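Local coordinates for mandelate racemase/muconate lactonizing protein (Thermobispora bispora, PDB 3VC5) that probably catalyses the magnesium-dependent dehydration of D-glucarate to 5-dehydro-4-deoxy-D-glucarate, as an enolase-superfamily enzyme of the glucarate dehydratase group, at residues A[164-169]-A[206-211]; A[235-240]-A[259-264]; A[335-340]-A[362-367]. One frame throughout, in Å; residues are numbered along the deposited sequence.

The three contacts follow one another along the chain, each closing before the next opens. All lie in the barrel domain of the enolase superfamily. Interactions 1 and 2 sit about 9 Å apart, centre to centre, and are joined through neighbouring strands 208-211 and 236-239. Interaction 3 is also about 9 Å from interaction 1 and about 13 Å from interaction 2. It joins strand 334-337 to the loop before strand 388-390. Charged side chains tie the three together: Lys209 meets Glu264 and Asp365, and Arg237 reaches Ala363. Magnesium ligands Asp239 and Glu264 and the predicted proton acceptors Lys211 and His338 lie together round one site.

Interaction 1: residues A[164-169]-A[206-211]; sequences YSAYLF and RSIKLK. With PO4 (phosphate ion), chain B.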
loop_
_atom_site.group_PDB
_atom_site.type_symbol
_atom_site.label_atom_id
_atom_site.label_comp_id
_atom_site.label_asym_id
_atom_site.label_seq_id
_atom_site.Cartn_x
_atom_site.Cartn_y
_atom_site.Cartn_z
ATOM N N TYR A 164 -10.609 -5.681 -20.310
ATOM C CA TYR A 164 -9.897 -4.649 -21.038
ATOM C C TYR A 164 -10.874 -3.915 -21.952
ATOM O O TYR A 164 -11.870 -4.487 -22.402
ATOM C CB TYR A 164 -8.696 -5.217 -21.846
ATOM C CG TYR A 164 -7.510 -5.602 -20.979
ATOM C CD1 TYR A 164 -6.473 -4.683 -20.728
ATOM C CD2 TYR A 164 -7.453 -6.847 -20.380
ATOM C CE1 TYR A 164 -5.394 -5.021 -19.910
ATOM C CE2 TYR A 164 -6.386 -7.206 -19.578
ATOM C CZ TYR A 164 -5.364 -6.265 -19.322
ATOM O OH TYR A 164 -4.314 -6.623 -18.529
ATOM N N SER A 165 -10.549 -2.667 -22.266
ATOM C CA SER A 165 -11.304 -1.849 -23.218
ATOM C C SER A 165 -10.763 -1.997 -24.637
ATOM O O SER A 165 -9.600 -2.389 -24.860
ATOM C CB SER A 165 -11.241 -0.366 -22.806
ATOM O OG SER A 165 -9.890 0.078 -22.822
ATOM N N ALA A 166 -11.623 -1.679 -25.601
ATOM C CA ALA A 166 -11.228 -1.504 -26.981
ATOM C C ALA A 166 -10.632 -0.105 -27.116
ATOM O O ALA A 166 -11.349 0.889 -26.922
ATOM C CB ALA A 166 -12.467 -1.626 -27.889
ATOM N N TYR A 167 -9.348 -0.034 -27.453
ATOM C CA TYR A 167 -8.617 1.243 -27.512
ATOM C C TYR A 167 -8.674 1.738 -28.960
ATOM O O TYR A 167 -7.885 1.334 -29.803
ATOM C CB TYR A 167 -7.165 1.078 -27.065
ATOM C CG TYR A 167 -6.568 2.333 -26.436
ATOM C CD1 TYR A 167 -6.978 3.612 -26.819
ATOM C CD2 TYR A 167 -5.553 2.221 -25.478
ATOM C CE1 TYR A 167 -6.431 4.750 -26.224
ATOM C CE2 TYR A 167 -4.998 3.371 -24.868
ATOM C CZ TYR A 167 -5.423 4.618 -25.255
ATOM O OH TYR A 167 -4.914 5.784 -24.645
ATOM N N LEU A 168 -9.666 2.571 -29.250
ATOM C CA LEU A 168 -9.861 3.073 -30.598
ATOM C C LEU A 168 -9.046 4.345 -30.835
ATOM O O LEU A 168 -8.905 5.231 -29.935
ATOM C CB LEU A 168 -11.342 3.363 -30.853
ATOM C CG LEU A 168 -12.376 2.296 -30.464
ATOM C CD1 LEU A 168 -13.805 2.735 -30.848
ATOM C CD2 LEU A 168 -12.040 0.939 -31.134
ATOM N N PHE A 169 -8.577 4.463 -32.070
ATOM C CA PHE A 169 -7.822 5.615 -32.516
ATOM C C PHE A 169 -8.295 6.036 -33.880
ATOM O O PHE A 169 -8.542 5.185 -34.739
ATOM C CB PHE A 169 -6.351 5.262 -32.712
ATOM C CG PHE A 169 -5.575 5.052 -31.425
ATOM C CD1 PHE A 169 -5.647 3.850 -30.732
ATOM C CD2 PHE A 169 -4.747 6.059 -30.934
ATOM C CE1 PHE A 169 -4.898 3.644 -29.545
ATOM C CE2 PHE A 169 -4.002 5.875 -29.734
ATOM C CZ PHE A 169 -4.084 4.684 -29.044
ATOM N N ARG A 206 -15.805 -5.255 -23.840
ATOM C CA ARG A 206 -17.117 -4.826 -23.351
ATOM C C ARG A 206 -17.132 -3.364 -22.864
ATOM O O ARG A 206 -18.118 -2.916 -22.245
ATOM C CB ARG A 206 -17.601 -5.787 -22.245
ATOM C CG ARG A 206 -17.810 -7.241 -22.749
ATOM C CD ARG A 206 -18.217 -8.156 -21.626
ATOM N NE ARG A 206 -18.659 -9.457 -22.120
ATOM C CZ ARG A 206 -19.191 -10.402 -21.349
ATOM N NH1 ARG A 206 -19.336 -10.187 -20.049
ATOM N NH2 ARG A 206 -19.573 -11.560 -21.872
ATOM N N SER A 207 -16.039 -2.648 -23.128
ATOM C CA SER A 207 -15.857 -1.234 -22.813
ATOM C C SER A 207 -15.107 -0.667 -24.015
ATOM O O SER A 207 -14.340 -1.393 -24.678
ATOM C CB SER A 207 -14.971 -1.040 -21.558
ATOM O OG SER A 207 -15.701 -1.192 -20.363
ATOM N N ILE A 208 -15.312 0.617 -24.293
ATOM C CA ILE A 208 -14.713 1.287 -25.453
ATOM C C ILE A 208 -14.089 2.610 -25.043
ATOM O O ILE A 208 -14.711 3.370 -24.298
ATOM C CB ILE A 208 -15.786 1.569 -26.524
ATOM C CG1 ILE A 208 -16.359 0.248 -27.070
ATOM C CG2 ILE A 208 -15.203 2.385 -27.654
ATOM C CD1 ILE A 208 -17.603 0.482 -27.957
ATOM N N LYS A 209 -12.881 2.875 -25.543
ATOM C CA LYS A 209 -12.200 4.142 -25.338
ATOM C C LYS A 209 -11.879 4.734 -26.698
ATOM O O LYS A 209 -11.452 4.025 -27.604
ATOM C CB LYS A 209 -10.892 3.906 -24.584
ATOM C CG LYS A 209 -10.063 5.131 -24.371
ATOM C CD LYS A 209 -8.807 4.776 -23.605
ATOM C CE LYS A 209 -8.161 6.093 -23.179
ATOM N NZ LYS A 209 -6.942 5.926 -22.436
ATOM N N LEU A 210 -12.085 6.035 -26.851
ATOM C CA LEU A 210 -11.655 6.719 -28.056
ATOM C C LEU A 210 -10.552 7.680 -27.727
ATOM O O LEU A 210 -10.740 8.582 -26.876
ATOM C CB LEU A 210 -12.824 7.495 -28.688
ATOM C CG LEU A 210 -12.511 8.333 -29.946
ATOM C CD1 LEU A 210 -11.883 7.496 -31.077
ATOM C CD2 LEU A 210 -13.753 9.074 -30.464
ATOM N N LYS A 211 -9.416 7.525 -28.415
ATOM C CA LYS A 211 -8.329 8.501 -28.344
ATOM C C LYS A 211 -8.739 9.742 -29.116
ATOM O O LYS A 211 -8.960 9.663 -30.322
ATOM C CB LYS A 211 -7.056 7.919 -28.991
ATOM C CG LYS A 211 -5.821 8.776 -28.812
ATOM C CD LYS A 211 -5.474 8.851 -27.308
ATOM C CE LYS A 211 -4.133 8.338 -26.996
ATOM N NZ LYS A 211 -3.924 8.459 -25.500
HETATM P P PO4 B . -0.555 6.794 -26.737
HETATM O O1 PO4 B . -0.783 7.645 -27.926
HETATM O O2 PO4 B . -0.429 5.385 -27.276
HETATM O O3 PO4 B . 0.688 7.162 -26.042
HETATM O O4 PO4 B . -1.686 6.941 -25.854
HETATM O O HOH W 1 -14.053 -5.829 -21.693
#
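The hydroxyl of Tyr167 takes hydrogen bonds from two lysines across the contact. Lys209 NZ and Lys211 NZ each donate to Tyr167 OH, both at 3.0 Å. The two amines arrive by different routes. Lys209 runs fully extended beside the tyrosine, pointing the same way, and lays its CD over one ring face, 3.8 Å from the Tyr167 centroid. This is a CH-pi contact. Lys211 bends at chi2 and chi3 (64° and 121°), which brings its NZ round to the ring edge. Tyr167 CG lies anti to the backbone N (chi1 -151°), and this turns the ring along the lysine chain. Phe169 CZ lies over the opposite face of the Tyr167 ring, toward its rim.

Strands 161-169 and 208-211 are parallel neighbours in the barrel, joined through helix 189-203 in a beta-alpha-beta unit. Ala166 N donates to Ser207 O, and Lys209 N donates to Ala166 O at 2.9 Å. Leu168 continues the ladder, its N bonded to Lys209 O and its O to Lys211 N. Tyr167, Phe169, Lys209 and Lys211 share one face of the sheet. On the other face, Leu168 CD1 packs 3.5 Å from Ile208 CG2, toward helices 189-203 and 217-230.

Replacing Tyr167 by an alanine would probably leave both amines without their shared acceptor and the Lys209 chain without the ring it lies on. Lys209 NZ also forms salt bridges with Glu264 and Asp365. Lys211, a predicted proton acceptor, pairs with Asp239 through its NZ. That NZ also donates to phosphate O4 at 2.7 Å. Lys211 CB sits over the Phe169 ring, 4.0 Å from its centroid, and CG lies 3.5 Å from Phe169 CE2.

Interaction 2: residues A[235-240]-A[259-264]; sequences PLRLDP and VLEYLE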
loop_
_atom_site.group_PDB
_atom_site.type_symbol
_atom_site.label_atom_id
_atom_site.label_comp_id
_atom_site.label_asym_id
_atom_site.label_seq_id
_atom_site.Cartn_x
_atom_site.Cartn_y
_atom_site.Cartn_z
ATOM N N PRO A 235 -19.751 0.739 -21.692
ATOM C CA PRO A 235 -19.202 1.988 -21.173
ATOM C C PRO A 235 -18.266 2.628 -22.199
ATOM O O PRO A 235 -17.516 1.914 -22.883
ATOM C CB PRO A 235 -18.427 1.537 -19.928
ATOM C CG PRO A 235 -19.110 0.250 -19.506
ATOM C CD PRO A 235 -19.529 -0.401 -20.786
ATOM N N LEU A 236 -18.306 3.958 -22.295
ATOM C CA LEU A 236 -17.513 4.706 -23.273
ATOM C C LEU A 236 -16.620 5.714 -22.592
ATOM O O LEU A 236 -17.041 6.340 -21.619
ATOM C CB LEU A 236 -18.423 5.477 -24.234
ATOM C CG LEU A 236 -19.433 4.664 -25.041
ATOM C CD1 LEU A 236 -20.212 5.581 -25.975
ATOM C CD2 LEU A 236 -18.746 3.569 -25.820
ATOM N N ARG A 237 -15.396 5.885 -23.104
ATOM C CA ARG A 237 -14.477 6.897 -22.561
ATOM C C ARG A 237 -13.950 7.706 -23.718
ATOM O O ARG A 237 -13.850 7.191 -24.812
ATOM C CB ARG A 237 -13.275 6.215 -21.884
ATOM C CG ARG A 237 -13.640 5.171 -20.832
ATOM C CD ARG A 237 -12.542 4.072 -20.767
ATOM N NE ARG A 237 -12.815 3.165 -19.683
ATOM C CZ ARG A 237 -11.990 2.221 -19.253
ATOM N NH1 ARG A 237 -12.363 1.485 -18.208
ATOM N NH2 ARG A 237 -10.814 1.999 -19.868
ATOM N N LEU A 238 -13.586 8.968 -23.465
ATOM C CA LEU A 238 -12.992 9.825 -24.479
ATOM C C LEU A 238 -11.749 10.452 -23.871
ATOM O O LEU A 238 -11.814 10.951 -22.740
ATOM C CB LEU A 238 -13.973 10.921 -24.912
ATOM C CG LEU A 238 -13.467 11.981 -25.915
ATOM C CD1 LEU A 238 -12.995 11.362 -27.226
ATOM C CD2 LEU A 238 -14.570 13.023 -26.186
ATOM N N ASP A 239 -10.636 10.435 -24.619
ATOM C CA ASP A 239 -9.324 10.812 -24.076
ATOM C C ASP A 239 -8.589 11.819 -24.984
ATOM O O ASP A 239 -7.816 11.421 -25.849
ATOM C CB ASP A 239 -8.476 9.537 -23.904
ATOM C CG ASP A 239 -7.087 9.823 -23.389
ATOM O OD1 ASP A 239 -6.830 10.939 -22.856
ATOM O OD2 ASP A 239 -6.240 8.917 -23.521
ATOM N N PRO A 240 -8.813 13.134 -24.775
ATOM C CA PRO A 240 -8.136 14.122 -25.616
ATOM C C PRO A 240 -6.679 14.474 -25.220
ATOM O O PRO A 240 -6.077 15.337 -25.858
ATOM C CB PRO A 240 -9.035 15.372 -25.505
ATOM C CG PRO A 240 -10.256 14.943 -24.782
ATOM C CD PRO A 240 -9.900 13.739 -23.984
ATOM N N VAL A 259 -23.439 9.776 -21.181
ATOM C CA VAL A 259 -22.850 8.954 -22.252
ATOM C C VAL A 259 -21.484 8.348 -21.880
ATOM O O VAL A 259 -21.172 7.229 -22.299
ATOM C CB VAL A 259 -22.755 9.740 -23.593
ATOM C CG1 VAL A 259 -22.267 8.845 -24.715
ATOM C CG2 VAL A 259 -24.106 10.349 -23.964
ATOM N N LEU A 260 -20.675 9.069 -21.100
ATOM C CA LEU A 260 -19.300 8.613 -20.758
ATOM C C LEU A 260 -19.171 7.976 -19.362
ATOM O O LEU A 260 -19.710 8.498 -18.379
ATOM C CB LEU A 260 -18.307 9.788 -20.867
ATOM C CG LEU A 260 -18.125 10.446 -22.242
ATOM C CD1 LEU A 260 -17.216 11.665 -22.134
ATOM C CD2 LEU A 260 -17.606 9.470 -23.327
ATOM N N GLU A 261 -18.451 6.858 -19.283
ATOM C CA GLU A 261 -18.004 6.266 -18.020
ATOM C C GLU A 261 -17.138 7.325 -17.317
ATOM O O GLU A 261 -17.257 7.551 -16.105
ATOM C CB GLU A 261 -17.186 4.990 -18.301
ATOM C CG GLU A 261 -16.649 4.279 -17.068
ATOM C CD GLU A 261 -15.778 3.078 -17.409
ATOM O OE1 GLU A 261 -15.287 2.985 -18.563
ATOM O OE2 GLU A 261 -15.582 2.210 -16.517
ATOM N N TYR A 262 -16.259 7.964 -18.094
ATOM C CA TYR A 262 -15.432 9.075 -17.614
ATOM C C TYR A 262 -14.844 9.865 -18.786
ATOM O O TYR A 262 -14.761 9.351 -19.922
ATOM C CB TYR A 262 -14.343 8.621 -16.607
ATOM C CG TYR A 262 -13.360 7.530 -16.999
ATOM C CD1 TYR A 262 -13.392 6.282 -16.347
ATOM C CD2 TYR A 262 -12.363 7.740 -17.971
ATOM C CE1 TYR A 262 -12.485 5.298 -16.650
ATOM C CE2 TYR A 262 -11.443 6.721 -18.297
ATOM C CZ TYR A 262 -11.512 5.512 -17.611
ATOM O OH TYR A 262 -10.625 4.485 -17.876
ATOM N N LEU A 263 -14.472 11.120 -18.523
ATOM C CA LEU A 263 -13.830 11.969 -19.522
ATOM C C LEU A 263 -12.355 12.080 -19.082
ATOM O O LEU A 263 -12.058 12.592 -18.012
ATOM C CB LEU A 263 -14.525 13.351 -19.587
ATOM C CG LEU A 263 -13.919 14.429 -20.491
ATOM C CD1 LEU A 263 -13.814 13.920 -21.951
ATOM C CD2 LEU A 263 -14.731 15.758 -20.414
ATOM N N GLU A 264 -11.442 11.609 -19.915
ATOM C CA GLU A 264 -10.052 11.422 -19.506
ATOM C C GLU A 264 -9.188 12.574 -20.012
ATOM O O GLU A 264 -9.136 12.831 -21.216
ATOM C CB GLU A 264 -9.570 10.110 -20.129
ATOM C CG GLU A 264 -8.208 9.676 -19.716
ATOM C CD GLU A 264 -7.891 8.305 -20.287
ATOM O OE1 GLU A 264 -8.794 7.456 -20.322
ATOM O OE2 GLU A 264 -6.747 8.079 -20.691
HETATM O O HOH W 2 -20.652 5.024 -20.874
#
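The magnesium site of the barrel draws on two adjacent strands here, 236-239 and 262-264, joined by helix 246-255 in a beta-alpha-beta unit. Asp239 and Glu264, both magnesium ligands, meet at the C-terminal ends. Asp239 OD2 and Glu264 OE2 stand 3.0 Å apart, with the carboxylate planes turned 30° from each other. No hydrogen bond joins these two acceptors. Each carboxylate has a lysine partner: Lys211 for Asp239, Lys209 for Glu264. No magnesium is bound to this chain.

Two residues before Asp239, Arg237 reaches across to Glu261 and Tyr262. Its CG lies anti to the carbonyl carbon (chi1 -53°), and the chain runs extended from CG to NE, which lays the arginine alongside Glu261 and across the Tyr262 ring. Arg237 NE donates to Glu261 OE1 at 2.7 Å, the core of a salt bridge, while NH1 adds a weak bond to the same oxygen. Glu261 OE1 lies near the guanidinium plane, but the arginine meets it from above the carboxylate plane. Tyr262 OH sits over the centre of one guanidinium face, 3.0 Å from Arg237 CZ, but is not hydrogen-bonded to it. The guanidinium and ring planes are only 21° apart. Arg237 CG in turn lies over the Tyr262 ring, 4.0 Å from its centroid. Asp365 and the carbonyl of Ala363 hold the far end of the arginine, and Tyr262 OH bonds to Ser336.

The backbones join through Glu261 N to Leu236 O at 2.8 Å and Glu264 N to Leu238 O at 2.9 Å. Leu238 N and Tyr262 O are buried and have no partner in the model. Leu260 CD2 packs against Leu238 CB at 4.2 Å. Acidic ligands on the C-terminal ends of successive barrel strands are characteristic of magnesium sites in the enolase superfamily.

Interaction 3: residues A[335-340]-A[362-367]; sequences LSMHSN and HACDTH. With PO4 (phosphate ion), chain B.
A chi1 of 173° carries Ser339 OG to the side opposite its backbone N, and a chi1 of -73° sets the His367 ring opposite its carbonyl carbon. These torsions bring the hydroxyl to the imidazole edge, where Ser339 OG and His367 ND1 share a hydrogen bond of 2.8 Å. The contact lies in the enolase-superfamily barrel, between the end of strand 334-337 and the loop before strand 388-390. The two segments run almost in the same direction.

Asp365 N donates to Met337 O at 3.0 Å. A water joins Asp365 OD2 to Ser339 N, and OD1 bonds to Ser165. Met337 CB touches Cys364 SG at 3.6 Å, and the methionine chain bends at chi3 so that Met337 CE also comes near Cys364 SG. Farther back, the His362 ring turns its edge to the backbone, with CD2 3.3 Å from Leu335 O. Its ND1 bonds to Glu261. The CB of His338, a predicted proton acceptor, is directed away from segment 362-367, and its ND1 bonds to Asp311.

With ND1 engaged by the serine, His367 NE2 donates to phosphate O2 at 2.7 Å, with an N-H...O angle of 137°.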
loop_
_atom_site.group_PDB
_atom_site.type_symbol
_atom_site.label_atom_id
_atom_site.label_comp_id
_atom_site.label_asym_id
_atom_site.label_seq_id
_atom_site.Cartn_x
_atom_site.Cartn_y
_atom_site.Cartn_z
ATOM N N LEU A 335 -9.980 3.394 -9.687
ATOM C CA LEU A 335 -8.823 3.053 -10.506
ATOM C C LEU A 335 -9.164 2.427 -11.816
ATOM O O LEU A 335 -10.031 1.528 -11.894
ATOM C CB LEU A 335 -7.875 2.110 -9.770
ATOM C CG LEU A 335 -6.486 2.691 -9.422
ATOM C CD1 LEU A 335 -6.564 3.814 -8.452
ATOM C CD2 LEU A 335 -5.554 1.610 -8.874
ATOM N N SER A 336 -8.466 2.904 -12.842
ATOM C CA SER A 336 -8.418 2.222 -14.118
ATOM C C SER A 336 -6.929 1.970 -14.403
ATOM O O SER A 336 -6.105 2.033 -13.478
ATOM C CB SER A 336 -9.059 3.101 -15.199
ATOM O OG SER A 336 -9.103 2.439 -16.449
ATOM N N MET A 337 -6.568 1.692 -15.656
ATOM C CA MET A 337 -5.159 1.426 -15.946
ATOM C C MET A 337 -4.816 1.969 -17.316
ATOM O O MET A 337 -5.499 1.671 -18.286
ATOM C CB MET A 337 -4.883 -0.091 -15.933
ATOM C CG MET A 337 -3.387 -0.448 -16.010
ATOM S SD MET A 337 -3.022 -2.218 -15.886
ATOM C CE MET A 337 -3.529 -2.554 -14.189
ATOM N N HIS A 338 -3.738 2.741 -17.382
ATOM C CA HIS A 338 -3.204 3.320 -18.605
ATOM C C HIS A 338 -2.279 2.306 -19.291
ATOM O O HIS A 338 -1.556 1.524 -18.621
ATOM C CB HIS A 338 -2.442 4.618 -18.254
ATOM C CG HIS A 338 -1.522 5.109 -19.338
ATOM N ND1 HIS A 338 -0.187 4.732 -19.428
ATOM C CD2 HIS A 338 -1.750 5.955 -20.378
ATOM C CE1 HIS A 338 0.365 5.333 -20.478
ATOM N NE2 HIS A 338 -0.571 6.071 -21.079
ATOM N N SER A 339 -2.249 2.391 -20.619
ATOM C CA SER A 339 -1.418 1.532 -21.448
ATOM C C SER A 339 -0.494 2.387 -22.352
ATOM O O SER A 339 -0.881 3.496 -22.769
ATOM C CB SER A 339 -2.324 0.608 -22.287
ATOM O OG SER A 339 -1.559 -0.122 -23.222
ATOM N N ASN A 340 0.703 1.870 -22.664
ATOM C CA ASN A 340 1.471 2.306 -23.840
ATOM C C ASN A 340 1.704 1.052 -24.709
ATOM O O ASN A 340 1.606 -0.093 -24.195
ATOM C CB ASN A 340 2.837 2.871 -23.469
ATOM C CG ASN A 340 2.781 4.293 -22.963
ATOM O OD1 ASN A 340 3.088 4.534 -21.799
ATOM N ND2 ASN A 340 2.419 5.242 -23.824
ATOM N N HIS A 362 -12.405 -0.755 -12.954
ATOM C CA HIS A 362 -12.752 -0.327 -14.301
ATOM C C HIS A 362 -11.963 -1.178 -15.290
ATOM O O HIS A 362 -10.893 -1.696 -14.941
ATOM C CB HIS A 362 -12.417 1.161 -14.483
ATOM C CG HIS A 362 -13.266 2.070 -13.653
ATOM N ND1 HIS A 362 -14.459 2.603 -14.102
ATOM C CD2 HIS A 362 -13.108 2.523 -12.386
ATOM C CE1 HIS A 362 -14.980 3.373 -13.157
ATOM N NE2 HIS A 362 -14.184 3.332 -12.102
ATOM N N ALA A 363 -12.463 -1.323 -16.515
ATOM C CA ALA A 363 -11.728 -2.075 -17.558
ATOM C C ALA A 363 -10.363 -1.426 -17.748
ATOM O O ALA A 363 -10.256 -0.194 -17.754
ATOM C CB ALA A 363 -12.490 -2.074 -18.886
ATOM N N CYS A 364 -9.308 -2.235 -17.862
ATOM C CA CYS A 364 -7.983 -1.679 -18.118
ATOM C C CYS A 364 -7.789 -1.375 -19.590
ATOM O O CYS A 364 -8.350 -2.053 -20.467
ATOM C CB CYS A 364 -6.873 -2.661 -17.693
ATOM S SG CYS A 364 -6.845 -3.107 -15.944
ATOM N N ASP A 365 -6.925 -0.399 -19.881
ATOM C CA ASP A 365 -6.566 -0.121 -21.278
ATOM C C ASP A 365 -5.483 -1.078 -21.743
ATOM O O ASP A 365 -4.660 -1.513 -20.947
ATOM C CB ASP A 365 -6.077 1.314 -21.433
ATOM C CG ASP A 365 -7.195 2.329 -21.276
ATOM O OD1 ASP A 365 -8.383 1.950 -21.333
ATOM O OD2 ASP A 365 -6.862 3.506 -21.017
ATOM N N THR A 366 -5.498 -1.412 -23.034
ATOM C CA THR A 366 -4.348 -2.079 -23.650
ATOM C C THR A 366 -4.243 -1.726 -25.136
ATOM O O THR A 366 -5.273 -1.541 -25.816
ATOM C CB THR A 366 -4.401 -3.623 -23.503
ATOM O OG1 THR A 366 -3.205 -4.178 -24.077
ATOM C CG2 THR A 366 -5.655 -4.237 -24.112
ATOM N N HIS A 367 -3.012 -1.609 -25.639
ATOM C CA HIS A 367 -2.763 -1.425 -27.075
ATOM C C HIS A 367 -2.691 -2.761 -27.808
ATOM O O HIS A 367 -2.466 -2.794 -29.009
ATOM C CB HIS A 367 -1.458 -0.675 -27.299
ATOM C CG HIS A 367 -1.518 0.789 -26.952
ATOM N ND1 HIS A 367 -1.539 1.261 -25.649
ATOM C CD2 HIS A 367 -1.574 1.886 -27.747
ATOM C CE1 HIS A 367 -1.576 2.587 -25.667
ATOM N NE2 HIS A 367 -1.587 2.989 -26.928
HETATM P P PO4 B . -0.555 6.794 -26.737
HETATM O O1 PO4 B . -0.783 7.645 -27.926
HETATM O O2 PO4 B . -0.429 5.385 -27.276
HETATM O O3 PO4 B . 0.688 7.162 -26.042
HETATM O O4 PO4 B . -1.686 6.941 -25.854
HETATM O O HOH W 3 -4.255 4.219 -21.582
#